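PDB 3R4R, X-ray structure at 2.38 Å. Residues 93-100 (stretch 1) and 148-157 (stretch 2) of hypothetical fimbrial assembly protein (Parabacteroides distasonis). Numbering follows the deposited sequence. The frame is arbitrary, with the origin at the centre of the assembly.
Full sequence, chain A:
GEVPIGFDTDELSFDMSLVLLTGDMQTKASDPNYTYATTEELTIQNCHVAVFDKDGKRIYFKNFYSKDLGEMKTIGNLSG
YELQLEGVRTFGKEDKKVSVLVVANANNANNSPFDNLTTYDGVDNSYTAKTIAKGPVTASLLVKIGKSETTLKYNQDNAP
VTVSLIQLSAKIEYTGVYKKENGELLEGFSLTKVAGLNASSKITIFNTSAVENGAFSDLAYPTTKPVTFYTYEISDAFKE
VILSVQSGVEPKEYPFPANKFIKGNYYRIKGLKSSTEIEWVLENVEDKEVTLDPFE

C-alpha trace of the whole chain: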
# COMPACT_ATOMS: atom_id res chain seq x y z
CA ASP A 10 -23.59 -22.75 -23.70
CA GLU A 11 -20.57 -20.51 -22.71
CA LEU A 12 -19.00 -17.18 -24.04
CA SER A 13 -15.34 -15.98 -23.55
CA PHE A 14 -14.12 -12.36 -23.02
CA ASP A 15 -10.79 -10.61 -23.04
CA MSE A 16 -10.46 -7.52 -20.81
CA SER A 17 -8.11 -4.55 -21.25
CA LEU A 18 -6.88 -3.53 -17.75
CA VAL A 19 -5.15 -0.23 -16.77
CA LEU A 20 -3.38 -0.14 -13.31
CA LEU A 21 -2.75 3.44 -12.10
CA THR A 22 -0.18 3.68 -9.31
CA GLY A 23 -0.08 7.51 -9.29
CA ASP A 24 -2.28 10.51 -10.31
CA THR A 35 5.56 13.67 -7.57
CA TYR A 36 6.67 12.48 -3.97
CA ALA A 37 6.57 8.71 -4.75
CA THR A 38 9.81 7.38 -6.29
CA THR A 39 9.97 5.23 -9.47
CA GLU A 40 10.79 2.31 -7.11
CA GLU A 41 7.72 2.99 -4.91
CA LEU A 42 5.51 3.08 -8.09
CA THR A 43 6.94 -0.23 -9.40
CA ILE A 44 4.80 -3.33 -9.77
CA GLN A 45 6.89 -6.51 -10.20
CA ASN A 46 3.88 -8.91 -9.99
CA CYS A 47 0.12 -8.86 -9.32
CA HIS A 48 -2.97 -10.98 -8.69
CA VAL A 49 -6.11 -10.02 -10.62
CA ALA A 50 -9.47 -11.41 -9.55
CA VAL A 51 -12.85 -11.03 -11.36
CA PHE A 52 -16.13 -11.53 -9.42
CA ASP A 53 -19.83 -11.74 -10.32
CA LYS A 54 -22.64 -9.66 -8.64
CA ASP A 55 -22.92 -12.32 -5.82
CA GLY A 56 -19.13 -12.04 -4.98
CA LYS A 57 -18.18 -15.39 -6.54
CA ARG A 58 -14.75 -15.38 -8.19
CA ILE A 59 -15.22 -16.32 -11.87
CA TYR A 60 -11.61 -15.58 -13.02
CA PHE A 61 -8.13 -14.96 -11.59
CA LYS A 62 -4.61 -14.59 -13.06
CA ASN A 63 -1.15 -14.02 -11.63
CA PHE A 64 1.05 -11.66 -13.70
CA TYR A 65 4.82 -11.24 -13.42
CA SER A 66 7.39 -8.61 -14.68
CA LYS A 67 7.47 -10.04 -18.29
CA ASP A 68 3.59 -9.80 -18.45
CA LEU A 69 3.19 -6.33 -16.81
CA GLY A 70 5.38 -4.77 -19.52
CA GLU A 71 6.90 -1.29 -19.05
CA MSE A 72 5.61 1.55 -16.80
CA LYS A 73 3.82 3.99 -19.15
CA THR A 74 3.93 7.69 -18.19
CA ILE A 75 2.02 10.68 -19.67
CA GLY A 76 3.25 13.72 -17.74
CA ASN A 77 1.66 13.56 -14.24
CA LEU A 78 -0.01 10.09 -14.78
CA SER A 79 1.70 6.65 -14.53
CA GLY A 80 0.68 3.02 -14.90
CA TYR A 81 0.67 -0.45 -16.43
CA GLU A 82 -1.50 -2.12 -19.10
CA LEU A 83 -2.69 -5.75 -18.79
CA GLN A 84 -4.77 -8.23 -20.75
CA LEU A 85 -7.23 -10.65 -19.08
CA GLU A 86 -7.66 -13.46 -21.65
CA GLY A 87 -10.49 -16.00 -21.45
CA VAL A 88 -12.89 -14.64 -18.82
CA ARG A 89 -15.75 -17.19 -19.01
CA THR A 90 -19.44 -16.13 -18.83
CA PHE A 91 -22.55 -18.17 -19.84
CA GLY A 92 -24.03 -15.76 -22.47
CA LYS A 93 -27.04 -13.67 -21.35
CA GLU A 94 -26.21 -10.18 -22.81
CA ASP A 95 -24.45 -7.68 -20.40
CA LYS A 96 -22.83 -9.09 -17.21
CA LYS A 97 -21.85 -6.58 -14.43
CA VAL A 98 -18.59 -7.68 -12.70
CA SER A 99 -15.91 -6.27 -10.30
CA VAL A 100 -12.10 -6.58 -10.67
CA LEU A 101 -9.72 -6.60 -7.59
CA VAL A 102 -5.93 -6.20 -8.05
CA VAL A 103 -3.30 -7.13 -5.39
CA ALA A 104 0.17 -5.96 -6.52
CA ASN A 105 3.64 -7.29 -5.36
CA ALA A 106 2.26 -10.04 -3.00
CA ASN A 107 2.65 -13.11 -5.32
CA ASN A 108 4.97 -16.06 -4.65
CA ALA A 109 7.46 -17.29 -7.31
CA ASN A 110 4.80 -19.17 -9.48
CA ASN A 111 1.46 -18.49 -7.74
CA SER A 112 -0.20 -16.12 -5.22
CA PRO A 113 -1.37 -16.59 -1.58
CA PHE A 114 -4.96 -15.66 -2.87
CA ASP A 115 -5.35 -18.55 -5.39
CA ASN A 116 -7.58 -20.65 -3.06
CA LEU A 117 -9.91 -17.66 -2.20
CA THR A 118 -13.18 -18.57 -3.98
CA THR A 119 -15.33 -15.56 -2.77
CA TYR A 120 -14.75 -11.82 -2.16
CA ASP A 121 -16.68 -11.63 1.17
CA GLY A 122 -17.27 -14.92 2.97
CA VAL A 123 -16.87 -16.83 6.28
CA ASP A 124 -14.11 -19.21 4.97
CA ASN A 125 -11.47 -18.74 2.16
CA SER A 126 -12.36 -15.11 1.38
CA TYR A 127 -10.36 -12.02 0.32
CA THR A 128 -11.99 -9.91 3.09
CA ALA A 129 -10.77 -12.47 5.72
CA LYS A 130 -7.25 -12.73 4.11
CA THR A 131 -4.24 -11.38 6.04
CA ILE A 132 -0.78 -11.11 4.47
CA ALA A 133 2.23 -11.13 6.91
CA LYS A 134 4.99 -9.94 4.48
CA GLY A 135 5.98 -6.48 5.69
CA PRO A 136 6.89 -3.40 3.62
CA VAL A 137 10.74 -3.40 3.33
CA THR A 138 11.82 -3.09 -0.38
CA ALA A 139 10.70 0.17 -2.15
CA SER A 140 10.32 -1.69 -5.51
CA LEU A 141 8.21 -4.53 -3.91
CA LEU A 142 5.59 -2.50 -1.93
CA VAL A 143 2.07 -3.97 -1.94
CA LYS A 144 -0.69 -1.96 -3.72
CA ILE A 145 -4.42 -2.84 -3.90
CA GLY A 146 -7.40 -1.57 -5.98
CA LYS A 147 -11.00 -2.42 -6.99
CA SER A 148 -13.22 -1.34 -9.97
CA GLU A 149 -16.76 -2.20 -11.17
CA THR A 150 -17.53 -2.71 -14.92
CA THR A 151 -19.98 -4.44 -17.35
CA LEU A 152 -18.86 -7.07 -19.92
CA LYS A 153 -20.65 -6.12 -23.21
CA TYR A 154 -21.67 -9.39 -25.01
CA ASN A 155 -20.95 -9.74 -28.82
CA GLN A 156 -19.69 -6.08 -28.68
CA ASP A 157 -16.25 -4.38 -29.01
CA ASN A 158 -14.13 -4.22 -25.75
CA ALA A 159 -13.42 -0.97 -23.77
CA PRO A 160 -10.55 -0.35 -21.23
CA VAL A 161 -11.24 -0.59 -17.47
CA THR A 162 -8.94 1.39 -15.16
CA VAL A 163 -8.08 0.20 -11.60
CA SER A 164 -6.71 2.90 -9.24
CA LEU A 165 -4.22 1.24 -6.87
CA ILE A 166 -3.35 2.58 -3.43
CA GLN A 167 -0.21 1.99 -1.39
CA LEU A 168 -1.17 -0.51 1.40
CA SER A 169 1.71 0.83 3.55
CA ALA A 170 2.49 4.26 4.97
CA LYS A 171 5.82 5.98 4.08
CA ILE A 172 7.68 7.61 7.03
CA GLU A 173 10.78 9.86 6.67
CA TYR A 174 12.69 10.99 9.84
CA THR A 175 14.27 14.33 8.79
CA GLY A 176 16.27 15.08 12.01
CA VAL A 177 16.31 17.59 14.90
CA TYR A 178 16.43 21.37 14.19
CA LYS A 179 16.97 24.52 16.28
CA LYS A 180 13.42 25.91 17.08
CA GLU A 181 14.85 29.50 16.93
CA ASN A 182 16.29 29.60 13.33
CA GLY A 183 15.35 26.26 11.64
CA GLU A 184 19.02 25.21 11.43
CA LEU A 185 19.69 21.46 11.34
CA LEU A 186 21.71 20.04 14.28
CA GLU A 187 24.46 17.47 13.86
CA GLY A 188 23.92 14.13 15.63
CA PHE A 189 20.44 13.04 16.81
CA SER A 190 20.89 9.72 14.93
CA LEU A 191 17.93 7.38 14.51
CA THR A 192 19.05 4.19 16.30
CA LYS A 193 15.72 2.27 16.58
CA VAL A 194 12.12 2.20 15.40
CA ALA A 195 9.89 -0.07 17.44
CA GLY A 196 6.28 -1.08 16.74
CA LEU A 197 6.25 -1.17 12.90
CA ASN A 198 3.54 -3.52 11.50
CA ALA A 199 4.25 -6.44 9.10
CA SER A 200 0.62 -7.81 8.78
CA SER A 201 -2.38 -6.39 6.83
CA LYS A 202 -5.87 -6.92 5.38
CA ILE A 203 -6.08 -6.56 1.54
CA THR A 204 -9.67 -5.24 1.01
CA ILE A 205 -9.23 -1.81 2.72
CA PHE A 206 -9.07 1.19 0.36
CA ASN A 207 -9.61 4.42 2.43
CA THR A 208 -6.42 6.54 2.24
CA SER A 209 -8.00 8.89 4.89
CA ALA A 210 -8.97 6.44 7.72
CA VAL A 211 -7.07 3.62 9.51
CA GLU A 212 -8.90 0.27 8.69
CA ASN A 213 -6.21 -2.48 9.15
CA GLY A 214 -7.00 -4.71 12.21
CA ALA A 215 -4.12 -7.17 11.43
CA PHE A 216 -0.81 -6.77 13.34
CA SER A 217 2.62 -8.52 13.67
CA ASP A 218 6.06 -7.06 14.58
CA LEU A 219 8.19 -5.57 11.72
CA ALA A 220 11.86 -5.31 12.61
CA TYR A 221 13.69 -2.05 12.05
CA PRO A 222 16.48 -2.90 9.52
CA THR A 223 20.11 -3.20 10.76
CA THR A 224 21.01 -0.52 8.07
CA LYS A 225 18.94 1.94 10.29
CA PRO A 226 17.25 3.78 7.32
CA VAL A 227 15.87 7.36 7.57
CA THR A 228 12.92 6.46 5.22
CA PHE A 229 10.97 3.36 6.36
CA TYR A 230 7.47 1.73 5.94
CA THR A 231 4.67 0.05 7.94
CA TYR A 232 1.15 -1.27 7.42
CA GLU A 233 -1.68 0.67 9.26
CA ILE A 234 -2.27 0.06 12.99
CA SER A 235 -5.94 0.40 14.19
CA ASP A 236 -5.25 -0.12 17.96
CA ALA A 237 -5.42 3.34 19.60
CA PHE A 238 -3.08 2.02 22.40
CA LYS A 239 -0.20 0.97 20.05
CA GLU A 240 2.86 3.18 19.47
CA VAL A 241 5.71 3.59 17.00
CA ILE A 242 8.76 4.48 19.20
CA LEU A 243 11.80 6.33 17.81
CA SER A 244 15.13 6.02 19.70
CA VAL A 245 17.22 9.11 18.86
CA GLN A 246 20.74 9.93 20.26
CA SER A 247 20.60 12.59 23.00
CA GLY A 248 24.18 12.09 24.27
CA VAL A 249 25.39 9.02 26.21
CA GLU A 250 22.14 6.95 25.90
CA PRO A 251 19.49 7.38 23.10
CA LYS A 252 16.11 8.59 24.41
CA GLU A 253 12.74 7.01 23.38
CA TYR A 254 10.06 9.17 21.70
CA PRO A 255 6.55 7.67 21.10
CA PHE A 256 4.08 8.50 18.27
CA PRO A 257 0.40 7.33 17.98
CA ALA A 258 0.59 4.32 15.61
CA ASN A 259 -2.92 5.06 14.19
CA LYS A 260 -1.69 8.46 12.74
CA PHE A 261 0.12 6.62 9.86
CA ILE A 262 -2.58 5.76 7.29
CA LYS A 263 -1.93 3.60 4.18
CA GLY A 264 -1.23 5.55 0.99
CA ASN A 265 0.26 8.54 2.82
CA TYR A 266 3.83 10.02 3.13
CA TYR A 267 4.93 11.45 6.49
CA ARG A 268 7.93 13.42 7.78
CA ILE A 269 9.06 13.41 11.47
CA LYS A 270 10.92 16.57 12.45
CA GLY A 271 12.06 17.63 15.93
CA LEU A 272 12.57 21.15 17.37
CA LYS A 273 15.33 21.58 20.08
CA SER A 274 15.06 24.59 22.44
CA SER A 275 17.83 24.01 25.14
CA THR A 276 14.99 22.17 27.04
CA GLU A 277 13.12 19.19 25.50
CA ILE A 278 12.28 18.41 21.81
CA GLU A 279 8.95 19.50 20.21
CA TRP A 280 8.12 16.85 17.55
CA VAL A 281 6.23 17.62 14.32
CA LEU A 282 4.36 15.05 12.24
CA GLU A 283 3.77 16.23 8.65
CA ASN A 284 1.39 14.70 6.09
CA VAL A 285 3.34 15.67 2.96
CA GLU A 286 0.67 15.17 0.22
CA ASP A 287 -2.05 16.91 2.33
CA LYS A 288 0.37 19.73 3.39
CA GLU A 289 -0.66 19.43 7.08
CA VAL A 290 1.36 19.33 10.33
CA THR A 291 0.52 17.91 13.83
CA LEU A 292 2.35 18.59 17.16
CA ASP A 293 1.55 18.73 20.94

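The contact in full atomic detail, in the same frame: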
# COMPACT_ATOMS: atom_id res chain seq x y z
N LYS A 93 -25.72 -14.23 -21.62
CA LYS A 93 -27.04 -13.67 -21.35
C LYS A 93 -26.93 -12.13 -21.37
O LYS A 93 -27.24 -11.44 -20.39
CB LYS A 93 -27.61 -14.19 -20.01
N GLU A 94 -26.45 -11.60 -22.53
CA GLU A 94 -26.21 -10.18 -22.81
C GLU A 94 -25.17 -9.62 -21.81
O GLU A 94 -24.20 -10.32 -21.49
CB GLU A 94 -27.53 -9.37 -22.78
N ASP A 95 -25.36 -8.38 -21.31
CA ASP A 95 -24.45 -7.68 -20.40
C ASP A 95 -24.36 -8.37 -19.03
O ASP A 95 -25.38 -8.80 -18.48
CB ASP A 95 -24.89 -6.22 -20.21
CG ASP A 95 -24.99 -5.42 -21.50
OD1 ASP A 95 -24.39 -5.85 -22.52
OD2 ASP A 95 -25.64 -4.36 -21.50
N LYS A 96 -23.13 -8.48 -18.51
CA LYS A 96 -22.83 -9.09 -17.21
C LYS A 96 -21.93 -8.14 -16.39
O LYS A 96 -20.75 -7.96 -16.71
CB LYS A 96 -22.15 -10.47 -17.38
N LYS A 97 -22.52 -7.51 -15.34
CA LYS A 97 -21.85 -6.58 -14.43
C LYS A 97 -20.92 -7.35 -13.51
O LYS A 97 -21.37 -8.28 -12.83
CB LYS A 97 -22.87 -5.77 -13.63
N VAL A 98 -19.62 -7.00 -13.51
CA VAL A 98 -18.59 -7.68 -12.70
C VAL A 98 -17.68 -6.64 -11.96
O VAL A 98 -17.72 -5.46 -12.26
CB VAL A 98 -17.72 -8.65 -13.56
CG1 VAL A 98 -18.49 -9.91 -13.95
CG2 VAL A 98 -17.13 -7.97 -14.79
N SER A 99 -16.89 -7.12 -10.99
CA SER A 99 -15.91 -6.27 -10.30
C SER A 99 -14.52 -6.94 -10.39
O SER A 99 -14.41 -8.18 -10.35
CB SER A 99 -16.29 -5.97 -8.84
OG SER A 99 -16.06 -7.03 -7.93
N VAL A 100 -13.47 -6.11 -10.55
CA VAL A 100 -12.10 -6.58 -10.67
C VAL A 100 -11.28 -6.00 -9.49
O VAL A 100 -11.29 -4.80 -9.25
CB VAL A 100 -11.49 -6.24 -12.07
CG1 VAL A 100 -11.74 -4.79 -12.50
CG2 VAL A 100 -10.00 -6.58 -12.15
N SER A 148 -12.37 -2.07 -9.01
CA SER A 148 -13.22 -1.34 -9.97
C SER A 148 -14.38 -2.20 -10.46
O SER A 148 -14.24 -3.41 -10.64
CB SER A 148 -12.40 -0.84 -11.16
OG SER A 148 -11.40 0.07 -10.75
N GLU A 149 -15.53 -1.56 -10.69
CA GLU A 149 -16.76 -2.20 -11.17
C GLU A 149 -16.95 -1.86 -12.65
O GLU A 149 -16.75 -0.71 -13.05
CB GLU A 149 -17.97 -1.76 -10.33
CG GLU A 149 -18.09 -2.43 -8.97
CD GLU A 149 -17.02 -2.24 -7.90
OE1 GLU A 149 -16.34 -1.19 -7.90
OE2 GLU A 149 -16.93 -3.11 -7.01
N THR A 150 -17.30 -2.88 -13.47
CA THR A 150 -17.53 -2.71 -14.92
C THR A 150 -18.60 -3.71 -15.42
O THR A 150 -19.07 -4.56 -14.67
CB THR A 150 -16.20 -2.86 -15.71
OG1 THR A 150 -16.44 -2.58 -17.09
CG2 THR A 150 -15.54 -4.24 -15.55
N THR A 151 -19.00 -3.57 -16.70
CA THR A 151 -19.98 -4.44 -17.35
C THR A 151 -19.35 -5.03 -18.62
O THR A 151 -18.83 -4.29 -19.46
CB THR A 151 -21.29 -3.68 -17.65
OG1 THR A 151 -20.98 -2.50 -18.39
CG2 THR A 151 -22.05 -3.28 -16.39
N LEU A 152 -19.38 -6.36 -18.75
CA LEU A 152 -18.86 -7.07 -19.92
C LEU A 152 -19.93 -7.07 -21.02
O LEU A 152 -20.98 -7.70 -20.85
CB LEU A 152 -18.41 -8.50 -19.55
CG LEU A 152 -17.22 -8.61 -18.58
CD1 LEU A 152 -17.07 -10.01 -18.05
CD2 LEU A 152 -15.95 -8.17 -19.23
N LYS A 153 -19.71 -6.28 -22.09
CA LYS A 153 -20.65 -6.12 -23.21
C LYS A 153 -20.54 -7.31 -24.18
O LYS A 153 -19.55 -7.44 -24.90
CB LYS A 153 -20.37 -4.79 -23.94
N TYR A 154 -21.58 -8.17 -24.19
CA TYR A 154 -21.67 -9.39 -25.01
C TYR A 154 -21.79 -9.08 -26.50
O TYR A 154 -22.56 -8.19 -26.87
CB TYR A 154 -22.87 -10.24 -24.57
N ASN A 155 -21.03 -9.84 -27.35
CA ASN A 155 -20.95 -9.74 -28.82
C ASN A 155 -20.79 -8.25 -29.26
O ASN A 155 -21.37 -7.81 -30.26
CB ASN A 155 -22.17 -10.40 -29.50
CG ASN A 155 -22.19 -11.92 -29.49
OD1 ASN A 155 -21.15 -12.59 -29.55
ND2 ASN A 155 -23.38 -12.50 -29.56
N GLN A 156 -19.98 -7.50 -28.48
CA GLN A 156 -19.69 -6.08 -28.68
C GLN A 156 -18.21 -5.82 -28.41
O GLN A 156 -17.57 -6.56 -27.65
CB GLN A 156 -20.59 -5.20 -27.80
CG GLN A 156 -22.07 -5.20 -28.25
CD GLN A 156 -23.05 -4.50 -27.34
OE1 GLN A 156 -22.73 -4.06 -26.23
NE2 GLN A 156 -24.30 -4.44 -27.78
N ASP A 157 -17.66 -4.79 -29.07
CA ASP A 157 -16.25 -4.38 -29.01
C ASP A 157 -15.87 -3.96 -27.58
O ASP A 157 -16.61 -3.22 -26.93
CB ASP A 157 -16.03 -3.21 -30.00
CG ASP A 157 -14.59 -2.82 -30.29
OD1 ASP A 157 -13.66 -3.42 -29.69
OD2 ASP A 157 -14.38 -1.94 -31.16

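Stretch 2 pairs with stretch 1 as an antiparallel neighbour in a beta sheet. The strands are 148-152 and 96-100, and their N-to-C directions differ by 147°. Six backbone hydrogen bonds hold them together, in three reciprocal pairs. The two stretches bury 598 Å² between them, both sides summed.

Ser148, the first residue of stretch 2, pairs with Val100. Val100 N donates to Ser148 O at 2.8 Å, and Ser148 N donates to Val100 O at 2.9 Å. Ser148 O also receives a CA-H...O contact from Ser99 CA at 3.3 Å. The Ser148 side chain lies on the same face as Val100, with its CB 4.2 Å from Val100 CG1. Its OG is hydrogen-bonded elsewhere in the structure, so the polar group is satisfied next to a buried valine.

Glu149 faces Ser99 in a non-hydrogen-bonded pair, where the CA atoms come to 4.2 Å. Both side chains sit on the other face of the sheet. The glutamate is exposed, which suits a charged residue. Its side chain bends back, with chi1 in m and chi2 in p, and this brings Glu149 OE2 to 3.5 Å from Ser99 CB. On the backbone, Glu149 CA makes a CA-H...O contact with Val98 O at 3.6 Å.

Thr150 pairs with Val98. Val98 N donates to Thr150 O at 2.8 Å, and Thr150 N donates to Val98 O at 2.9 Å. The two carbonyl oxygens, Val98 O and Thr150 O, are also only 2.9 Å apart; both are acceptors, so this is no bond. Thr150 O receives a further CA-H...O contact from Lys97 CA at 3.4 Å. The methyl Thr150 CG2 lies 4.1 Å from Val98 CG2, so the threonine offers carbon to its valine partner. A beta-branched residue such as threonine or valine fits the extended backbone well.

Thr151 is exposed and sits across from Lys97, with the CA atoms 4.1 Å apart. Thr151 CG2 is 3.8 Å from Lys97 CB. The lysine is not modelled beyond CB, so nothing can be said of its amine.

Leu152 closes the ladder with Lys96. Leu152 N donates to Lys96 O at 2.9 Å in a nearly straight bond. The return bond, from Lys96 N to Leu152 O, is longer at 3.3 Å. Leu152 O also accepts a CA-H...O contact from Asp95 CA at 3.5 Å. The leucine is buried on the face that carries Val98, and Leu152 CD1 packs at 3.8 Å on Val98 CG2. Val98 is buried too and loses the largest area to the other stretch, 79 Å². Branched apolar side chains suit this enclosed spot.

Beyond the strand the contact loosens. Lys153 CA is 3.8 Å from Asp95 OD1, and its CB points away. Tyr154 CB lies 3.4 Å from Glu94 O, but the ring is not modelled. Asn155 does not touch stretch 1. Gln156 makes a marginal approach, with OE1 4.4 Å from Asp95 OD1. Asp157 lies out of reach of stretch 1.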